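Local coordinates for protein DJ-1 homolog D (Arabidopsis thaliana, PDB 4OGG) that belongs to the DJ-1/PfpI family and carries two such alpha/beta domains in one chain, at residues Pro158-Ile168 with Thr172-Phe183. Sequence-based numbering, arbitrary orientation.
Sequences PDVCVVDGSLI and TYEGHPEFIQLF
Phe-179 and Phe-183 meet Ile-168 at their ring edges: the carbonyl O of Ile-168 lies near the plane of the Phe-179 ring, 3.7 Å from CE1, and CD1 of Ile-168 near that of Phe-183. Both phenyl groups also touch Ala-115 of the central strand 114-116. CG1 of Ile-168 stands anti to its carbonyl carbon (chi1 -56°), which carries CD1 onto the helix backbone, 3.2 Å from Leu-182 O, while CG2 packs on Leu-182 CB. Leu-182 in turn sends CD1 to Val-163 CG2 at 3.6 Å. This is a helix laid on the antiparallel edge hairpin of a DJ-1/PfpI alpha/beta sandwich: strand 161-164 is outermost, 167-170 its inner neighbour, and the type II' turn from Asp-164 to Leu-167 joins them. The axes of strand 161-164 and helix 176-183 run nearly parallel, 22° apart, and Cys-161 SG rests against the first turn of the helix, 3.5 Å from both Gly-175 O and Phe-179 N, alongside the hydrogen bond that joins those two atoms. Where strand and helix start, Gly-175, the N-cap residue, brings its CA within 3.7 Å of Asp-159 O. Beside it Thr-172 OG1 donates to Pro-158 O at 2.7 Å, from above the carbonyl plane, and accepts from Glu-174 N in an ST turn. On the outer side the extended Glu-178 lies along Cys-161, its carboxylate accepting from three waters that link it to Asp-159 O and to both the N and O of Cys-161.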
loop_
_atom_site.group_PDB
_atom_site.type_symbol
_atom_site.label_atom_id
_atom_site.label_comp_id
_atom_site.label_asym_id
_atom_site.label_seq_id
_atom_site.Cartn_x
_atom_site.Cartn_y
_atom_site.Cartn_z
ATOM N N PRO C 158 -11.816 -22.303 -12.912
ATOM C CA PRO C 158 -10.826 -22.156 -11.840
ATOM C C PRO C 158 -10.780 -23.275 -10.802
ATOM O O PRO C 158 -9.748 -23.486 -10.163
ATOM C CB PRO C 158 -11.200 -20.817 -11.206
ATOM C CG PRO C 158 -11.800 -20.059 -12.343
ATOM C CD PRO C 158 -12.667 -21.103 -12.998
ATOM N N ASP C 159 -11.886 -23.993 -10.634
ATOM C CA ASP C 159 -11.941 -25.055 -9.636
ATOM C C ASP C 159 -11.552 -26.445 -10.138
ATOM O O ASP C 159 -11.651 -27.424 -9.398
ATOM C CB ASP C 159 -13.342 -25.109 -9.014
ATOM C CG ASP C 159 -14.400 -25.591 -9.989
ATOM O OD1 ASP C 159 -14.071 -25.847 -11.166
ATOM O OD2 ASP C 159 -15.571 -25.714 -9.567
ATOM N N VAL C 160 -11.090 -26.536 -11.379
ATOM C CA VAL C 160 -10.714 -27.828 -11.946
ATOM C C VAL C 160 -9.574 -28.540 -11.217
ATOM O O VAL C 160 -8.562 -27.930 -10.866
ATOM C CB VAL C 160 -10.321 -27.695 -13.443
ATOM C CG1 VAL C 160 -9.769 -29.018 -13.959
ATOM C CG2 VAL C 160 -11.535 -27.294 -14.270
ATOM N N CYS C 161 -9.765 -29.835 -10.984
ATOM C CA CYS C 161 -8.763 -30.690 -10.348
ATOM C C CYS C 161 -8.572 -31.909 -11.242
ATOM O O CYS C 161 -9.522 -32.386 -11.863
ATOM C CB CYS C 161 -9.220 -31.158 -8.964
ATOM S SG CYS C 161 -9.251 -29.878 -7.705
ATOM N N VAL C 162 -7.346 -32.413 -11.305
ATOM C CA VAL C 162 -7.042 -33.578 -12.123
ATOM C C VAL C 162 -6.247 -34.568 -11.289
ATOM O O VAL C 162 -5.530 -34.178 -10.367
ATOM C CB VAL C 162 -6.216 -33.186 -13.372
ATOM C CG1 VAL C 162 -5.729 -34.429 -14.093
ATOM C CG2 VAL C 162 -7.066 -32.339 -14.307
ATOM N N VAL C 163 -6.387 -35.851 -11.603
ATOM C CA VAL C 163 -5.669 -36.881 -10.874
ATOM C C VAL C 163 -5.016 -37.879 -11.824
ATOM O O VAL C 163 -5.578 -38.238 -12.857
ATOM C CB VAL C 163 -6.605 -37.659 -9.923
ATOM C CG1 VAL C 163 -5.801 -38.653 -9.097
ATOM C CG2 VAL C 163 -7.347 -36.696 -9.014
ATOM N N ASP C 164 -3.810 -38.303 -11.471
ATOM C CA ASP C 164 -3.077 -39.290 -12.249
ATOM C C ASP C 164 -2.366 -40.112 -11.194
ATOM O O ASP C 164 -1.361 -39.675 -10.633
ATOM C CB ASP C 164 -2.061 -38.624 -13.181
ATOM C CG ASP C 164 -1.388 -39.624 -14.115
ATOM O OD1 ASP C 164 -0.700 -40.538 -13.616
ATOM O OD2 ASP C 164 -1.556 -39.503 -15.346
ATOM N N GLY C 165 -2.901 -41.296 -10.909
ATOM C CA GLY C 165 -2.302 -42.128 -9.885
ATOM C C GLY C 165 -2.432 -41.388 -8.569
ATOM O O GLY C 165 -3.539 -41.043 -8.152
ATOM N N SER C 166 -1.300 -41.124 -7.924
ATOM C CA SER C 166 -1.301 -40.412 -6.654
ATOM C C SER C 166 -0.979 -38.926 -6.833
ATOM O O SER C 166 -0.855 -38.199 -5.848
ATOM C CB SER C 166 -0.288 -41.047 -5.695
ATOM O OG SER C 166 1.036 -40.898 -6.181
ATOM N N LEU C 167 -0.846 -38.481 -8.082
ATOM C CA LEU C 167 -0.551 -37.077 -8.367
ATOM C C LEU C 167 -1.840 -36.286 -8.535
ATOM O O LEU C 167 -2.583 -36.484 -9.497
ATOM C CB LEU C 167 0.297 -36.937 -9.636
ATOM C CG LEU C 167 0.525 -35.492 -10.102
ATOM C CD1 LEU C 167 1.271 -34.708 -9.033
ATOM C CD2 LEU C 167 1.302 -35.486 -11.410
ATOM N N ILE C 168 -2.089 -35.382 -7.593
ATOM C CA ILE C 168 -3.293 -34.557 -7.598
ATOM C C ILE C 168 -2.933 -33.111 -7.929
ATOM O O ILE C 168 -2.088 -32.511 -7.267
ATOM C CB ILE C 168 -3.969 -34.617 -6.214
ATOM C CG1 ILE C 168 -4.255 -36.080 -5.857
ATOM C CG2 ILE C 168 -5.251 -33.788 -6.207
ATOM C CD1 ILE C 168 -4.653 -36.303 -4.414
ATOM N N THR C 172 -6.244 -23.294 -9.213
ATOM C CA THR C 172 -6.283 -22.124 -8.331
ATOM C C THR C 172 -6.846 -22.514 -6.969
ATOM O O THR C 172 -7.348 -23.626 -6.799
ATOM C CB THR C 172 -7.203 -21.013 -8.890
ATOM O OG1 THR C 172 -8.572 -21.436 -8.788
ATOM C CG2 THR C 172 -6.883 -20.723 -10.350
ATOM N N TYR C 173 -6.779 -21.596 -6.005
ATOM C CA TYR C 173 -7.305 -21.886 -4.679
ATOM C C TYR C 173 -8.812 -22.131 -4.688
ATOM O O TYR C 173 -9.375 -22.599 -3.702
ATOM C CB TYR C 173 -6.928 -20.782 -3.678
ATOM C CG TYR C 173 -7.190 -19.354 -4.111
ATOM C CD1 TYR C 173 -8.491 -18.875 -4.285
ATOM C CD2 TYR C 173 -6.130 -18.470 -4.311
ATOM C CE1 TYR C 173 -8.725 -17.541 -4.648
ATOM C CE2 TYR C 173 -6.352 -17.140 -4.673
ATOM C CZ TYR C 173 -7.645 -16.683 -4.841
ATOM O OH TYR C 173 -7.857 -15.371 -5.214
ATOM N N GLU C 174 -9.469 -21.828 -5.803
ATOM C CA GLU C 174 -10.901 -22.073 -5.888
ATOM C C GLU C 174 -11.183 -23.571 -5.976
ATOM O O GLU C 174 -12.322 -24.010 -5.802
ATOM C CB GLU C 174 -11.503 -21.342 -7.089
ATOM C CG GLU C 174 -11.686 -19.858 -6.829
ATOM C CD GLU C 174 -12.420 -19.605 -5.518
ATOM O OE1 GLU C 174 -13.557 -20.101 -5.362
ATOM O OE2 GLU C 174 -11.859 -18.915 -4.639
ATOM N N GLY C 175 -10.140 -24.350 -6.243
ATOM C CA GLY C 175 -10.300 -25.792 -6.330
ATOM C C GLY C 175 -9.891 -26.486 -5.038
ATOM O O GLY C 175 -9.852 -27.716 -4.977
ATOM N N HIS C 176 -9.594 -25.707 -3.998
ATOM C CA HIS C 176 -9.179 -26.282 -2.720
ATOM C C HIS C 176 -10.068 -27.405 -2.182
ATOM O O HIS C 176 -9.559 -28.418 -1.708
ATOM C CB HIS C 176 -9.068 -25.208 -1.629
ATOM C CG HIS C 176 -7.767 -24.462 -1.621
ATOM N ND1 HIS C 176 -6.583 -25.011 -2.066
ATOM C CD2 HIS C 176 -7.455 -23.231 -1.152
ATOM C CE1 HIS C 176 -5.599 -24.150 -1.870
ATOM N NE2 HIS C 176 -6.102 -23.062 -1.317
ATOM N N PRO C 177 -11.406 -27.239 -2.231
ATOM C CA PRO C 177 -12.284 -28.298 -1.713
ATOM C C PRO C 177 -11.997 -29.697 -2.262
ATOM O O PRO C 177 -11.686 -30.621 -1.501
ATOM C CB PRO C 177 -13.681 -27.797 -2.082
ATOM C CG PRO C 177 -13.531 -26.299 -1.969
ATOM C CD PRO C 177 -12.194 -26.073 -2.673
ATOM N N GLU C 178 -12.105 -29.852 -3.576
ATOM C CA GLU C 178 -11.862 -31.145 -4.211
ATOM C C GLU C 178 -10.379 -31.518 -4.141
ATOM O O GLU C 178 -10.031 -32.687 -4.003
ATOM C CB GLU C 178 -12.334 -31.116 -5.669
ATOM C CG GLU C 178 -11.975 -32.373 -6.450
ATOM C CD GLU C 178 -12.534 -32.382 -7.862
ATOM O OE1 GLU C 178 -12.809 -31.294 -8.413
ATOM O OE2 GLU C 178 -12.685 -33.485 -8.428
ATOM N N PHE C 179 -9.518 -30.506 -4.226
ATOM C CA PHE C 179 -8.068 -30.691 -4.164
ATOM C C PHE C 179 -7.709 -31.394 -2.861
ATOM O O PHE C 179 -7.057 -32.441 -2.851
ATOM C CB PHE C 179 -7.391 -29.317 -4.221
ATOM C CG PHE C 179 -5.881 -29.358 -4.158
ATOM C CD1 PHE C 179 -5.138 -29.977 -5.157
ATOM C CD2 PHE C 179 -5.204 -28.699 -3.132
ATOM C CE1 PHE C 179 -3.735 -29.933 -5.142
ATOM C CE2 PHE C 179 -3.806 -28.648 -3.104
ATOM C CZ PHE C 179 -3.068 -29.266 -4.113
ATOM N N ILE C 180 -8.153 -30.809 -1.757
ATOM C CA ILE C 180 -7.883 -31.353 -0.438
ATOM C C ILE C 180 -8.584 -32.696 -0.222
ATOM O O ILE C 180 -8.006 -33.617 0.358
ATOM C CB ILE C 180 -8.309 -30.334 0.648
ATOM C CG1 ILE C 180 -7.425 -29.087 0.536
ATOM C CG2 ILE C 180 -8.220 -30.962 2.033
ATOM C CD1 ILE C 180 -7.835 -27.931 1.431
ATOM N N GLN C 181 -9.819 -32.819 -0.697
ATOM C CA GLN C 181 -10.551 -34.074 -0.529
ATOM C C GLN C 181 -9.826 -35.227 -1.220
ATOM O O GLN C 181 -9.677 -36.311 -0.652
ATOM C CB GLN C 181 -11.968 -33.954 -1.092
ATOM C CG GLN C 181 -12.896 -35.065 -0.621
ATOM C CD GLN C 181 -14.279 -34.972 -1.234
ATOM O OE1 GLN C 181 -14.507 -35.436 -2.351
ATOM N NE2 GLN C 181 -15.211 -34.363 -0.507
ATOM N N LEU C 182 -9.370 -34.988 -2.443
ATOM C CA LEU C 182 -8.666 -36.008 -3.209
ATOM C C LEU C 182 -7.363 -36.412 -2.531
ATOM O O LEU C 182 -6.970 -37.581 -2.562
ATOM C CB LEU C 182 -8.377 -35.497 -4.622
ATOM C CG LEU C 182 -9.589 -35.362 -5.548
ATOM C CD1 LEU C 182 -9.225 -34.535 -6.763
ATOM C CD2 LEU C 182 -10.074 -36.755 -5.957
ATOM N N PHE C 183 -6.700 -35.439 -1.913
ATOM C CA PHE C 183 -5.437 -35.690 -1.228
ATOM C C PHE C 183 -5.694 -36.543 0.007
ATOM O O PHE C 183 -4.960 -37.494 0.279
ATOM C CB PHE C 183 -4.785 -34.359 -0.839
ATOM C CG PHE C 183 -3.395 -34.496 -0.278
ATOM C CD1 PHE C 183 -2.380 -35.090 -1.026
ATOM C CD2 PHE C 183 -3.091 -33.998 0.985
ATOM C CE1 PHE C 183 -1.080 -35.181 -0.522
ATOM C CE2 PHE C 183 -1.795 -34.086 1.498
ATOM C CZ PHE C 183 -0.789 -34.676 0.743
HETATM O O HOH W 1 -8.487 -25.604 -9.368
HETATM O O HOH W 2 -13.338 -28.808 -7.986
HETATM O O HOH W 3 -12.595 -30.703 -11.106
HETATM O O HOH W 4 -11.639 -34.130 -10.711
#